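Long-range contacts in glycosyl hydrolases family 31 family protein (Aspergillus niger, PDB 6DRU), which hydrolyses xyloglucan oligosaccharides, releasing alpha-xylose from the glucose at their non-reducing end: residues S255-E260 with I284-W289; E260-V265 with V305-A310; A322-S327 with K390-D395. One frame throughout, in Å; residues are numbered along the deposited sequence.

Contact 1 of 3, residues S255-E260 with I284-W289. With XYS (alpha-D-xylopyranose), chain N; NAG (2-acetamido-2-deoxy-beta-D-glucopyranose), chain D; BMA (beta-D-mannopyranose), chain B; BGC (beta-D-glucopyranose), chain F.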
loop_
_atom_site.group_PDB
_atom_site.type_symbol
_atom_site.label_atom_id
_atom_site.label_comp_id
_atom_site.label_asym_id
_atom_site.label_seq_id
_atom_site.Cartn_x
_atom_site.Cartn_y
_atom_site.Cartn_z
ATOM N N SER A 255 9.626 -45.192 -12.810
ATOM C CA SER A 255 10.042 -44.192 -11.837
ATOM C C SER A 255 9.495 -44.576 -10.473
ATOM O O SER A 255 8.558 -45.372 -10.361
ATOM C CB SER A 255 9.562 -42.790 -12.229
ATOM O OG SER A 255 9.893 -41.842 -11.230
ATOM N N LYS A 256 10.098 -43.998 -9.438
ATOM C CA LYS A 256 9.625 -44.149 -8.067
ATOM C C LYS A 256 10.388 -43.161 -7.196
ATOM O O LYS A 256 11.311 -42.483 -7.651
ATOM C CB LYS A 256 9.805 -45.575 -7.543
ATOM C CG LYS A 256 11.229 -45.917 -7.143
ATOM C CD LYS A 256 11.260 -47.155 -6.265
ATOM C CE LYS A 256 12.615 -47.333 -5.605
ATOM N NZ LYS A 256 12.585 -48.398 -4.566
ATOM N N LEU A 257 9.992 -43.097 -5.931
ATOM C CA LEU A 257 10.697 -42.318 -4.919
ATOM C C LEU A 257 11.312 -43.314 -3.939
ATOM O O LEU A 257 10.618 -43.831 -3.059
ATOM C CB LEU A 257 9.753 -41.339 -4.222
ATOM C CG LEU A 257 10.311 -40.194 -3.363
ATOM C CD1 LEU A 257 9.185 -39.269 -2.937
ATOM C CD2 LEU A 257 11.069 -40.672 -2.130
ATOM N N ARG A 258 12.608 -43.591 -4.084
ATOM C CA ARG A 258 13.460 -43.070 -5.153
ATOM C C ARG A 258 14.631 -44.025 -5.357
ATOM O O ARG A 258 14.987 -44.775 -4.448
ATOM C CB ARG A 258 13.979 -41.665 -4.818
ATOM C CG ARG A 258 14.803 -41.579 -3.543
ATOM C CD ARG A 258 15.149 -40.135 -3.215
ATOM N NE ARG A 258 15.970 -40.017 -2.013
ATOM C CZ ARG A 258 17.299 -39.987 -2.017
ATOM N NH1 ARG A 258 17.965 -40.067 -3.163
ATOM N NH2 ARG A 258 17.966 -39.876 -0.876
ATOM N N TYR A 259 15.232 -44.007 -6.544
ATOM C CA TYR A 259 16.455 -44.766 -6.775
ATOM C C TYR A 259 17.631 -43.957 -6.243
ATOM O O TYR A 259 17.917 -42.860 -6.738
ATOM C CB TYR A 259 16.614 -45.098 -8.257
ATOM C CG TYR A 259 15.423 -45.852 -8.807
ATOM C CD1 TYR A 259 15.124 -47.131 -8.358
ATOM C CD2 TYR A 259 14.591 -45.282 -9.761
ATOM C CE1 TYR A 259 14.033 -47.823 -8.847
ATOM C CE2 TYR A 259 13.497 -45.967 -10.256
ATOM C CZ TYR A 259 13.222 -47.235 -9.794
ATOM O OH TYR A 259 12.136 -47.921 -10.286
ATOM N N GLU A 260 18.315 -44.504 -5.239
ATOM C CA GLU A 260 19.132 -43.699 -4.341
ATOM C C GLU A 260 20.598 -43.602 -4.752
ATOM O O GLU A 260 21.219 -42.557 -4.530
ATOM C CB GLU A 260 19.019 -44.260 -2.920
ATOM C CG GLU A 260 19.506 -43.331 -1.828
ATOM C CD GLU A 260 20.903 -43.672 -1.369
ATOM O OE1 GLU A 260 21.537 -44.540 -2.004
ATOM O OE2 GLU A 260 21.368 -43.073 -0.376
ATOM N N ILE A 284 15.370 -40.739 -12.206
ATOM C CA ILE A 284 16.011 -40.560 -10.908
ATOM C C ILE A 284 15.354 -39.374 -10.215
ATOM O O ILE A 284 15.296 -38.274 -10.778
ATOM C CB ILE A 284 17.527 -40.336 -11.050
ATOM C CG1 ILE A 284 18.184 -41.532 -11.742
ATOM C CG2 ILE A 284 18.162 -40.098 -9.687
ATOM C CD1 ILE A 284 19.658 -41.335 -12.023
ATOM N N ASP A 285 14.869 -39.591 -8.994
ATOM C CA ASP A 285 14.071 -38.588 -8.299
ATOM C C ASP A 285 14.983 -37.583 -7.590
ATOM O O ASP A 285 16.185 -37.493 -7.855
ATOM C CB ASP A 285 13.101 -39.270 -7.336
ATOM C CG ASP A 285 11.902 -38.399 -6.994
ATOM O OD1 ASP A 285 11.907 -37.204 -7.360
ATOM O OD2 ASP A 285 10.958 -38.908 -6.355
ATOM N N TYR A 286 14.407 -36.810 -6.672
ATOM C CA TYR A 286 15.104 -35.718 -6.005
ATOM C C TYR A 286 15.988 -36.252 -4.877
ATOM O O TYR A 286 16.179 -37.461 -4.718
ATOM C CB TYR A 286 14.100 -34.675 -5.510
ATOM C CG TYR A 286 13.208 -35.084 -4.349
ATOM C CD1 TYR A 286 12.860 -36.411 -4.122
ATOM C CD2 TYR A 286 12.701 -34.125 -3.483
ATOM C CE1 TYR A 286 12.042 -36.767 -3.063
ATOM C CE2 TYR A 286 11.881 -34.470 -2.425
ATOM C CZ TYR A 286 11.554 -35.791 -2.217
ATOM O OH TYR A 286 10.739 -36.134 -1.162
ATOM N N GLN A 287 16.551 -35.334 -4.086
ATOM C CA GLN A 287 17.438 -35.640 -2.963
ATOM C C GLN A 287 18.676 -36.423 -3.391
ATOM O O GLN A 287 19.366 -37.006 -2.549
ATOM C CB GLN A 287 16.692 -36.390 -1.853
ATOM C CG GLN A 287 15.482 -35.646 -1.305
ATOM C CD GLN A 287 15.859 -34.374 -0.566
ATOM O OE1 GLN A 287 16.130 -33.341 -1.179
ATOM N NE2 GLN A 287 15.879 -34.444 0.759
ATOM N N SER A 288 18.975 -36.437 -4.687
ATOM C CA SER A 288 20.144 -37.121 -5.220
ATOM C C SER A 288 21.348 -36.199 -5.359
ATOM O O SER A 288 22.354 -36.597 -5.954
ATOM C CB SER A 288 19.810 -37.748 -6.576
ATOM O OG SER A 288 19.150 -36.818 -7.418
ATOM N N TRP A 289 21.269 -34.988 -4.821
ATOM C CA TRP A 289 22.334 -34.001 -4.896
ATOM C C TRP A 289 22.984 -33.826 -3.530
ATOM O O TRP A 289 22.470 -34.275 -2.503
ATOM C CB TRP A 289 21.790 -32.661 -5.402
ATOM C CG TRP A 289 20.497 -32.275 -4.749
ATOM C CD1 TRP A 289 20.325 -31.815 -3.474
ATOM C CD2 TRP A 289 19.191 -32.321 -5.338
ATOM N NE1 TRP A 289 18.993 -31.572 -3.234
ATOM C CE2 TRP A 289 18.277 -31.874 -4.362
ATOM C CE3 TRP A 289 18.707 -32.696 -6.595
ATOM C CZ2 TRP A 289 16.907 -31.791 -4.605
ATOM C CZ3 TRP A 289 17.347 -32.613 -6.834
ATOM C CH2 TRP A 289 16.464 -32.163 -5.844
HETATM C C1 XYS N . 7.467 -33.899 -5.209
HETATM C C2 XYS N . 7.024 -34.523 -6.512
HETATM C C3 XYS N . 7.231 -36.019 -6.438
HETATM C C4 XYS N . 8.662 -36.316 -6.043
HETATM C C5 XYS N . 9.008 -35.540 -4.791
HETATM O O1 XYS N . 6.718 -34.447 -4.150
HETATM O O2 XYS N . 5.665 -34.236 -6.737
HETATM O O3 XYS N . 6.957 -36.599 -7.691
HETATM O O4 XYS N . 8.801 -37.694 -5.793
HETATM O O5 XYS N . 8.838 -34.158 -5.014
HETATM C C1 NAG D . 18.761 -33.420 3.213
HETATM C C2 NAG D . 18.865 -34.421 4.347
HETATM C C3 NAG D . 20.029 -35.345 4.261
HETATM C C4 NAG D . 20.306 -35.801 2.845
HETATM C C5 NAG D . 20.316 -34.616 1.911
HETATM C C6 NAG D . 20.597 -35.076 0.498
HETATM C C7 NAG D . 17.781 -33.379 6.306
HETATM C C8 NAG D . 17.898 -32.597 7.597
HETATM N N2 NAG D . 18.948 -33.692 5.563
HETATM O O3 NAG D . 19.805 -36.450 5.107
HETATM O O4 NAG D . 21.559 -36.440 2.803
HETATM O O5 NAG D . 19.052 -34.008 1.971
HETATM O O6 NAG D . 19.949 -34.221 -0.417
HETATM O O7 NAG D . 16.691 -33.739 5.909
HETATM C C1 BMA B . 23.189 -42.547 2.972
HETATM C C2 BMA B . 22.767 -43.951 2.532
HETATM C C3 BMA B . 23.648 -44.976 3.250
HETATM C C4 BMA B . 25.142 -44.664 3.079
HETATM C C5 BMA B . 25.421 -43.209 3.484
HETATM C C6 BMA B . 26.860 -42.791 3.241
HETATM O O2 BMA B . 23.014 -44.080 1.144
HETATM O O3 BMA B . 23.372 -46.306 2.823
HETATM O O4 BMA B . 25.911 -45.533 3.894
HETATM O O5 BMA B . 24.563 -42.346 2.721
HETATM O O6 BMA B . 27.323 -43.430 2.059
HETATM C C2 BGC F . 5.328 -32.588 1.796
HETATM C C3 BGC F . 5.344 -31.490 0.790
HETATM C C4 BGC F . 6.588 -31.627 -0.108
HETATM C C5 BGC F . 6.679 -33.022 -0.662
HETATM C C6 BGC F . 7.978 -33.180 -1.440
HETATM C C1 BGC F . 5.398 -33.898 1.055
HETATM O O2 BGC F . 4.121 -32.532 2.587
HETATM O O3 BGC F . 5.365 -30.275 1.447
HETATM O O4 BGC F . 6.504 -30.714 -1.179
HETATM O O5 BGC F . 6.662 -33.967 0.390
HETATM O O6 BGC F . 8.267 -34.552 -1.604
HETATM O O HOH W 1 14.047 -42.469 -8.615
HETATM O O HOH W 2 17.032 -40.105 -5.894
#
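Arg-258 and Asp-285 bring the two loops together, their CA atoms 5.5 Å apart, and Tyr-259 follows beside Ile-284. No direct hydrogen bond links the segments. A first water bridges them, donating to Lys-256 O and accepting from Tyr-259 N, with a weak bond from Asp-285 N. The second lies in the plane of the Arg-258 guanidinium, at its edge, accepts from NH1 and has Tyr-259 O and Tyr-286 O within hydrogen-bonding distance. A cis peptide bond joins Leu-257 to Arg-258. The Arg-258 chain runs extended from CG to NE and brings CD to 3.2 Å from Tyr-286 O. Gln-287 CB sits over the centre of one guanidinium face, 3.6 Å above its plane, and the two side chains cross at about a right angle. Leu-257 turns CG against the carboxylate, 3.3 Å from Asp-285 OD2, and touches Tyr-286 CE1 with CD1. The Tyr-286 ring is sandwiched: XYS C5 lies over one face toward the rim, Gln-287 CG over the centre of the other. Asp-285 CG is anti to the backbone N (chi1 -157°), and OD2 accepts a 2.5 Å hydrogen bond from XYS O4. His-557 and Arg-470 also bind the sugar. These loops follow strands 252-254 and 281-284, as in a TIM barrel with its active site at the C-terminal ends of the strands, and build part of the xylose pocket.

Contact 2 of 3, residues E260-V265 with V305-A310. With NAG (2-acetamido-2-deoxy-beta-D-glucopyranose), chain C; BMA (beta-D-mannopyranose), chain B; MAN (alpha-D-mannopyranose), chain E.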
loop_
_atom_site.group_PDB
_atom_site.type_symbol
_atom_site.label_atom_id
_atom_site.label_comp_id
_atom_site.label_asym_id
_atom_site.label_seq_id
_atom_site.Cartn_x
_atom_site.Cartn_y
_atom_site.Cartn_z
ATOM N N GLU A 260 18.315 -44.504 -5.239
ATOM C CA GLU A 260 19.132 -43.699 -4.341
ATOM C C GLU A 260 20.598 -43.602 -4.752
ATOM O O GLU A 260 21.219 -42.557 -4.530
ATOM C CB GLU A 260 19.019 -44.260 -2.920
ATOM C CG GLU A 260 19.506 -43.331 -1.828
ATOM C CD GLU A 260 20.903 -43.672 -1.369
ATOM O OE1 GLU A 260 21.537 -44.540 -2.004
ATOM O OE2 GLU A 260 21.368 -43.073 -0.376
ATOM N N ASN A 261 21.175 -44.650 -5.335
ATOM C CA ASN A 261 22.573 -44.613 -5.747
ATOM C C ASN A 261 22.708 -45.199 -7.150
ATOM O O ASN A 261 21.742 -45.696 -7.738
ATOM C CB ASN A 261 23.478 -45.342 -4.742
ATOM C CG ASN A 261 23.268 -46.850 -4.733
ATOM O OD1 ASN A 261 23.600 -47.542 -5.694
ATOM N ND2 ASN A 261 22.734 -47.365 -3.631
ATOM N N GLN A 262 23.932 -45.140 -7.683
ATOM C CA GLN A 262 24.170 -45.558 -9.061
ATOM C C GLN A 262 23.976 -47.059 -9.233
ATOM O O GLN A 262 23.421 -47.507 -10.245
ATOM C CB GLN A 262 25.573 -45.147 -9.501
ATOM C CG GLN A 262 25.976 -45.701 -10.857
ATOM C CD GLN A 262 27.311 -45.169 -11.339
ATOM O OE1 GLN A 262 27.819 -44.173 -10.823
ATOM N NE2 GLN A 262 27.889 -45.835 -12.331
ATOM N N THR A 263 24.430 -47.854 -8.263
ATOM C CA THR A 263 24.351 -49.303 -8.410
ATOM C C THR A 263 22.910 -49.796 -8.375
ATOM O O THR A 263 22.573 -50.764 -9.065
ATOM C CB THR A 263 25.182 -49.978 -7.314
ATOM O OG1 THR A 263 26.577 -49.835 -7.614
ATOM C CG2 THR A 263 24.840 -51.457 -7.184
ATOM N N GLU A 264 22.033 -49.112 -7.638
ATOM C CA GLU A 264 20.621 -49.483 -7.655
ATOM C C GLU A 264 20.007 -49.245 -9.030
ATOM O O GLU A 264 19.175 -50.035 -9.491
ATOM C CB GLU A 264 19.858 -48.705 -6.584
ATOM C CG GLU A 264 18.365 -48.982 -6.569
ATOM C CD GLU A 264 17.651 -48.287 -5.427
ATOM O OE1 GLU A 264 18.335 -47.837 -4.481
ATOM O OE2 GLU A 264 16.405 -48.206 -5.468
ATOM N N VAL A 265 20.411 -48.164 -9.702
ATOM C CA VAL A 265 19.909 -47.894 -11.045
ATOM C C VAL A 265 20.453 -48.916 -12.035
ATOM O O VAL A 265 19.745 -49.355 -12.948
ATOM C CB VAL A 265 20.255 -46.453 -11.460
ATOM C CG1 VAL A 265 19.905 -46.215 -12.919
ATOM C CG2 VAL A 265 19.522 -45.464 -10.571
ATOM N N VAL A 305 28.540 -41.163 -13.623
ATOM C CA VAL A 305 27.190 -41.125 -14.173
ATOM C C VAL A 305 27.191 -41.325 -15.682
ATOM O O VAL A 305 26.172 -41.742 -16.244
ATOM C CB VAL A 305 26.463 -39.823 -13.784
ATOM C CG1 VAL A 305 26.726 -39.482 -12.318
ATOM C CG2 VAL A 305 26.868 -38.693 -14.672
ATOM N N ALA A 306 28.294 -41.014 -16.362
ATOM C CA ALA A 306 28.380 -41.326 -17.784
ATOM C C ALA A 306 28.401 -42.832 -18.009
ATOM O O ALA A 306 27.833 -43.330 -18.989
ATOM C CB ALA A 306 29.618 -40.674 -18.398
ATOM N N GLN A 307 29.045 -43.574 -17.104
ATOM C CA GLN A 307 29.029 -45.031 -17.180
ATOM C C GLN A 307 27.667 -45.599 -16.816
ATOM O O GLN A 307 27.248 -46.612 -17.387
ATOM C CB GLN A 307 30.098 -45.620 -16.261
ATOM C CG GLN A 307 30.308 -47.113 -16.435
ATOM C CD GLN A 307 30.892 -47.764 -15.197
ATOM O OE1 GLN A 307 31.629 -47.133 -14.439
ATOM N NE2 GLN A 307 30.552 -49.030 -14.977
ATOM N N MET A 308 26.963 -44.966 -15.876
ATOM C CA MET A 308 25.646 -45.455 -15.485
ATOM C C MET A 308 24.656 -45.326 -16.635
ATOM O O MET A 308 23.914 -46.267 -16.938
ATOM C CB MET A 308 25.146 -44.696 -14.257
ATOM C CG MET A 308 23.748 -45.097 -13.813
ATOM S SD MET A 308 23.061 -43.990 -12.568
ATOM C CE MET A 308 22.935 -42.468 -13.505
ATOM N N SER A 309 24.627 -44.161 -17.283
ATOM C CA SER A 309 23.698 -43.955 -18.387
ATOM C C SER A 309 24.031 -44.862 -19.564
ATOM O O SER A 309 23.127 -45.370 -20.239
ATOM C CB SER A 309 23.719 -42.489 -18.818
ATOM O OG SER A 309 24.937 -42.173 -19.471
ATOM N N ALA A 310 25.323 -45.084 -19.822
ATOM C CA ALA A 310 25.714 -45.958 -20.922
ATOM C C ALA A 310 25.363 -47.408 -20.622
ATOM O O ALA A 310 24.939 -48.148 -21.517
ATOM C CB ALA A 310 27.208 -45.814 -21.204
HETATM C C1 NAG C . 23.011 -48.787 -3.358
HETATM C C2 NAG C . 23.284 -49.071 -1.895
HETATM C C3 NAG C . 23.267 -50.522 -1.582
HETATM C C4 NAG C . 22.005 -51.156 -2.117
HETATM C C5 NAG C . 21.869 -50.847 -3.592
HETATM C C6 NAG C . 20.581 -51.432 -4.125
HETATM C C7 NAG C . 24.570 -47.315 -0.780
HETATM C C8 NAG C . 23.269 -46.670 -0.376
HETATM N N2 NAG C . 24.540 -48.511 -1.537
HETATM O O3 NAG C . 23.382 -50.706 -0.191
HETATM O O4 NAG C . 22.065 -52.548 -1.919
HETATM O O5 NAG C . 21.841 -49.453 -3.764
HETATM O O6 NAG C . 19.503 -50.970 -3.341
HETATM O O7 NAG C . 25.627 -46.810 -0.457
HETATM C C1 BMA B . 23.189 -42.547 2.972
HETATM C C2 BMA B . 22.767 -43.951 2.532
HETATM C C3 BMA B . 23.648 -44.976 3.250
HETATM C C4 BMA B . 25.142 -44.664 3.079
HETATM C C5 BMA B . 25.421 -43.209 3.484
HETATM C C6 BMA B . 26.860 -42.791 3.241
HETATM O O2 BMA B . 23.014 -44.080 1.144
HETATM O O3 BMA B . 23.372 -46.306 2.823
HETATM O O4 BMA B . 25.911 -45.533 3.894
HETATM O O5 BMA B . 24.563 -42.346 2.721
HETATM O O6 BMA B . 27.323 -43.430 2.059
HETATM C C1 MAN E . 29.497 -46.637 -1.230
HETATM C C2 MAN E . 30.682 -47.136 -2.019
HETATM C C3 MAN E . 30.741 -46.408 -3.346
HETATM C C4 MAN E . 29.391 -46.384 -4.034
HETATM C C5 MAN E . 28.265 -46.094 -3.062
HETATM C C6 MAN E . 26.933 -46.304 -3.751
HETATM O O2 MAN E . 30.551 -48.521 -2.240
HETATM O O3 MAN E . 31.672 -47.056 -4.183
HETATM O O4 MAN E . 29.407 -45.377 -5.018
HETATM O O5 MAN E . 28.334 -46.953 -1.951
HETATM O O6 MAN E . 27.120 -46.595 -5.119
#
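Gln-262 and Met-308 slide past each other in opposite directions where two helices of the TIM-barrel domain, 262-274 and 305-316, meet near their N-terminal ends. Their CA atoms are 6.6 Å apart, and both side chains set out toward the opposing helix. Gln-262 CG stands anti to the backbone N (chi1 172°) and the chain stays extended beyond it, carrying its aliphatic part and amide past Met-308. CG comes within 3.6 Å of Met-308 CB, and NE2 lies 3.5 Å from that same carbon. The polar end finds its partners just beyond the segments: OE1 accepts from Asn-304 N, and NE2 donates to Glu-266. Val-265 meets Met-308 differently, crossing it at about a right angle, with CG1 3.9 Å from SD. The thioether thus has Gln-262 CG and the valine methyl as neighbours. Met-320 of strand 319-328 touches both Val-265 and Met-308, so this pair lies on the barrel-facing side of the two helices. No hydrogen bond passes between the segments, so van der Waals contact, including that of the Gln-262 amide with Met-308 CB, carries the join. At the start of helix 262-274, Asn-261 is the N-cap while also bearing a glycan through a covalent bond from ND2 to NAG C1. Its OD1 accepts from Glu-264 N at 2.9 Å, the donor standing 43° out of the carbonyl plane, and takes a weak bond from Thr-263 N.

Contact 3 of 3, residues A322-S327 with K390-D395. With XYS (alpha-D-xylopyranose), chain N.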
loop_
_atom_site.group_PDB
_atom_site.type_symbol
_atom_site.label_atom_id
_atom_site.label_comp_id
_atom_site.label_asym_id
_atom_site.label_seq_id
_atom_site.Cartn_x
_atom_site.Cartn_y
_atom_site.Cartn_z
ATOM N N ALA A 322 16.519 -37.099 -14.857
ATOM C CA ALA A 322 16.942 -36.744 -13.511
ATOM C C ALA A 322 16.139 -35.548 -13.017
ATOM O O ALA A 322 15.621 -34.749 -13.802
ATOM C CB ALA A 322 18.441 -36.432 -13.457
ATOM N N SER A 323 16.054 -35.430 -11.696
ATOM C CA SER A 323 15.229 -34.426 -11.041
ATOM C C SER A 323 16.065 -33.238 -10.587
ATOM O O SER A 323 17.232 -33.379 -10.210
ATOM C CB SER A 323 14.501 -35.029 -9.836
ATOM O OG SER A 323 13.950 -34.019 -9.009
ATOM N N LEU A 324 15.451 -32.057 -10.624
ATOM C CA LEU A 324 16.068 -30.849 -10.097
ATOM C C LEU A 324 14.985 -29.958 -9.507
ATOM O O LEU A 324 13.882 -29.862 -10.052
ATOM C CB LEU A 324 16.855 -30.090 -11.174
ATOM C CG LEU A 324 16.086 -29.531 -12.373
ATOM C CD1 LEU A 324 16.614 -28.159 -12.753
ATOM C CD2 LEU A 324 16.181 -30.483 -13.552
ATOM N N TRP A 325 15.304 -29.323 -8.385
ATOM C CA TRP A 325 14.426 -28.361 -7.741
ATOM C C TRP A 325 14.948 -26.943 -7.953
ATOM O O TRP A 325 16.156 -26.740 -8.117
ATOM C CB TRP A 325 14.305 -28.632 -6.237
ATOM C CG TRP A 325 13.315 -29.696 -5.886
ATOM C CD1 TRP A 325 12.923 -30.745 -6.663
ATOM C CD2 TRP A 325 12.587 -29.814 -4.657
ATOM N NE1 TRP A 325 11.997 -31.509 -5.995
ATOM C CE2 TRP A 325 11.775 -30.959 -4.759
ATOM C CE3 TRP A 325 12.547 -29.062 -3.479
ATOM C CZ2 TRP A 325 10.933 -31.370 -3.730
ATOM C CZ3 TRP A 325 11.709 -29.471 -2.458
ATOM C CH2 TRP A 325 10.913 -30.614 -2.591
ATOM N N PRO A 326 14.066 -25.940 -7.962
ATOM C CA PRO A 326 14.514 -24.555 -8.152
ATOM C C PRO A 326 15.097 -23.914 -6.903
ATOM O O PRO A 326 15.522 -22.754 -6.968
ATOM C CB PRO A 326 13.224 -23.843 -8.581
ATOM C CG PRO A 326 12.148 -24.594 -7.876
ATOM C CD PRO A 326 12.599 -26.035 -7.834
ATOM N N SER A 327 15.141 -24.630 -5.785
ATOM C CA SER A 327 15.603 -24.059 -4.530
ATOM C C SER A 327 17.124 -24.027 -4.470
ATOM O O SER A 327 17.810 -24.916 -4.986
ATOM C CB SER A 327 15.054 -24.858 -3.346
ATOM O OG SER A 327 15.372 -26.231 -3.471
ATOM N N LYS A 390 19.751 -36.913 -20.559
ATOM C CA LYS A 390 19.367 -35.813 -21.434
ATOM C C LYS A 390 17.891 -35.459 -21.332
ATOM O O LYS A 390 17.394 -34.673 -22.145
ATOM C CB LYS A 390 19.730 -36.154 -22.878
ATOM C CG LYS A 390 21.136 -36.712 -23.030
ATOM C CD LYS A 390 21.486 -36.973 -24.484
ATOM C CE LYS A 390 22.976 -36.800 -24.722
ATOM N NZ LYS A 390 23.280 -36.477 -26.145
ATOM N N ASN A 391 17.182 -36.005 -20.352
ATOM C CA ASN A 391 15.810 -35.619 -20.057
ATOM C C ASN A 391 15.749 -35.158 -18.610
ATOM O O ASN A 391 16.450 -35.702 -17.751
ATOM C CB ASN A 391 14.846 -36.782 -20.302
ATOM C CG ASN A 391 14.946 -37.329 -21.716
ATOM O OD1 ASN A 391 14.301 -36.825 -22.636
ATOM N ND2 ASN A 391 15.766 -38.359 -21.895
ATOM N N PHE A 392 14.928 -34.147 -18.335
ATOM C CA PHE A 392 14.992 -33.461 -17.052
ATOM C C PHE A 392 13.620 -33.375 -16.400
ATOM O O PHE A 392 12.614 -33.113 -17.064
ATOM C CB PHE A 392 15.592 -32.068 -17.222
ATOM C CG PHE A 392 17.030 -32.094 -17.641
ATOM C CD1 PHE A 392 18.024 -32.350 -16.715
ATOM C CD2 PHE A 392 17.386 -31.896 -18.964
ATOM C CE1 PHE A 392 19.351 -32.387 -17.094
ATOM C CE2 PHE A 392 18.714 -31.933 -19.352
ATOM C CZ PHE A 392 19.698 -32.179 -18.413
ATOM N N TRP A 393 13.600 -33.592 -15.090
ATOM C CA TRP A 393 12.388 -33.577 -14.279
ATOM C C TRP A 393 12.409 -32.298 -13.447
ATOM O O TRP A 393 13.067 -32.235 -12.405
ATOM C CB TRP A 393 12.322 -34.825 -13.402
ATOM C CG TRP A 393 11.048 -34.986 -12.639
ATOM C CD1 TRP A 393 9.939 -34.200 -12.720
ATOM C CD2 TRP A 393 10.750 -36.006 -11.678
ATOM N NE1 TRP A 393 8.971 -34.665 -11.867
ATOM C CE2 TRP A 393 9.442 -35.772 -11.215
ATOM C CE3 TRP A 393 11.465 -37.091 -11.163
ATOM C CZ2 TRP A 393 8.830 -36.585 -10.263
ATOM C CZ3 TRP A 393 10.856 -37.899 -10.219
ATOM C CH2 TRP A 393 9.552 -37.640 -9.777
ATOM N N ILE A 394 11.699 -31.275 -13.920
ATOM C CA ILE A 394 11.691 -29.966 -13.266
ATOM C C ILE A 394 10.509 -29.942 -12.303
ATOM O O ILE A 394 9.402 -29.520 -12.637
ATOM C CB ILE A 394 11.660 -28.824 -14.273
ATOM C CG1 ILE A 394 10.798 -29.198 -15.483
ATOM C CG2 ILE A 394 13.071 -28.496 -14.674
ATOM C CD1 ILE A 394 10.654 -28.088 -16.504
ATOM N N ASP A 395 10.766 -30.389 -11.083
ATOM C CA ASP A 395 9.748 -30.597 -10.071
ATOM C C ASP A 395 9.689 -29.402 -9.127
ATOM O O ASP A 395 10.674 -28.680 -8.949
ATOM C CB ASP A 395 10.054 -31.881 -9.297
ATOM C CG ASP A 395 9.004 -32.216 -8.265
ATOM O OD1 ASP A 395 9.391 -32.644 -7.158
ATOM O OD2 ASP A 395 7.801 -32.030 -8.548
HETATM C C1 XYS N . 7.467 -33.899 -5.209
HETATM C C2 XYS N . 7.024 -34.523 -6.512
HETATM C C3 XYS N . 7.231 -36.019 -6.438
HETATM C C4 XYS N . 8.662 -36.316 -6.043
HETATM C C5 XYS N . 9.008 -35.540 -4.791
HETATM O O1 XYS N . 6.718 -34.447 -4.150
HETATM O O2 XYS N . 5.665 -34.236 -6.737
HETATM O O3 XYS N . 6.957 -36.599 -7.691
HETATM O O4 XYS N . 8.801 -37.694 -5.793
HETATM O O5 XYS N . 8.838 -34.158 -5.014
HETATM O O HOH W 3 11.274 -34.607 -8.065
HETATM O O HOH W 4 12.496 -27.637 -11.065
#
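Neighbouring parallel strands of the TIM barrel, 319-328 and 391-394, pair here and lead at their C-terminal ends into the xylose pocket, where Asp-395 is an active-site residue. Their short segments make an angle of 37°, and Ala-322, Ser-323 and Leu-324 pair with Phe-392, Trp-393 and Ile-394. The backbone bonds alternate: Ala-322 N to Asn-391 O, Trp-393 N to Ala-322 O, and Leu-324 N to Trp-393 O at 3.0 Å; a weak one from Asp-395 N to Leu-324 O ends the series. On the face bearing Leu-324, its side chain lies beside that of Ile-394, pointing the same way, with Leu-324 CD2 3.9 Å from Ile-394 CG2. Leu-324 CD2 also reaches Phe-392 CB, while Leu-376 and Leu-380 of helix 370-385 pack on Leu-324 from outside. The face with Ser-323 and Trp-393 looks into the barrel. There Ser-323 CB approaches Trp-393 CE3, and the indole turns its edge to the sugar, with XYS O3 near the ring plane and 3.2 Å from Trp-393 CZ2. Beyond the last paired residues, Trp-325 and Asp-395 run side by side in the same direction, with indole and carboxylate planes 70° apart. NE1 of the tryptophan donates a weak hydrogen bond to Asp-395 OD1. A water over the centre of the Trp-393 ring donates to that same oxygen and is hydrogen-bonded to Ser-323 OG. Asp-395 CG is anti to the backbone N (chi1 -177°). Asp-395 OD1 lies 2.7 Å from XYS O5, and Asp-395 OD1 is 3.0 Å from XYS C1, the anomeric carbon.

All three contacts belong to the TIM-barrel domain but occupy different layers. Contact 3, wholly buried, joins strands of the barrel wall through regular backbone bonding; contact 1, also buried, joins loops beyond strand ends by side-chain packing, with water in place of direct hydrogen bonds. Both reach the same xylose, and they touch where Tyr-286 CD2 meets Trp-325 CZ2 at 3.3 Å and Asp-285 approaches Trp-393. Contact 2, mostly buried but reaching the exposed Gln-307, lies in the outer helical layer beside attached glycan, held by van der Waals contact of a glutamine, a valine and a methionine. It shares Glu-260 with contact 1 and meets it through Ile-284 and Met-308. Contacts 2 and 3 do not touch, although helix 305-316 leads directly into strand 319-328.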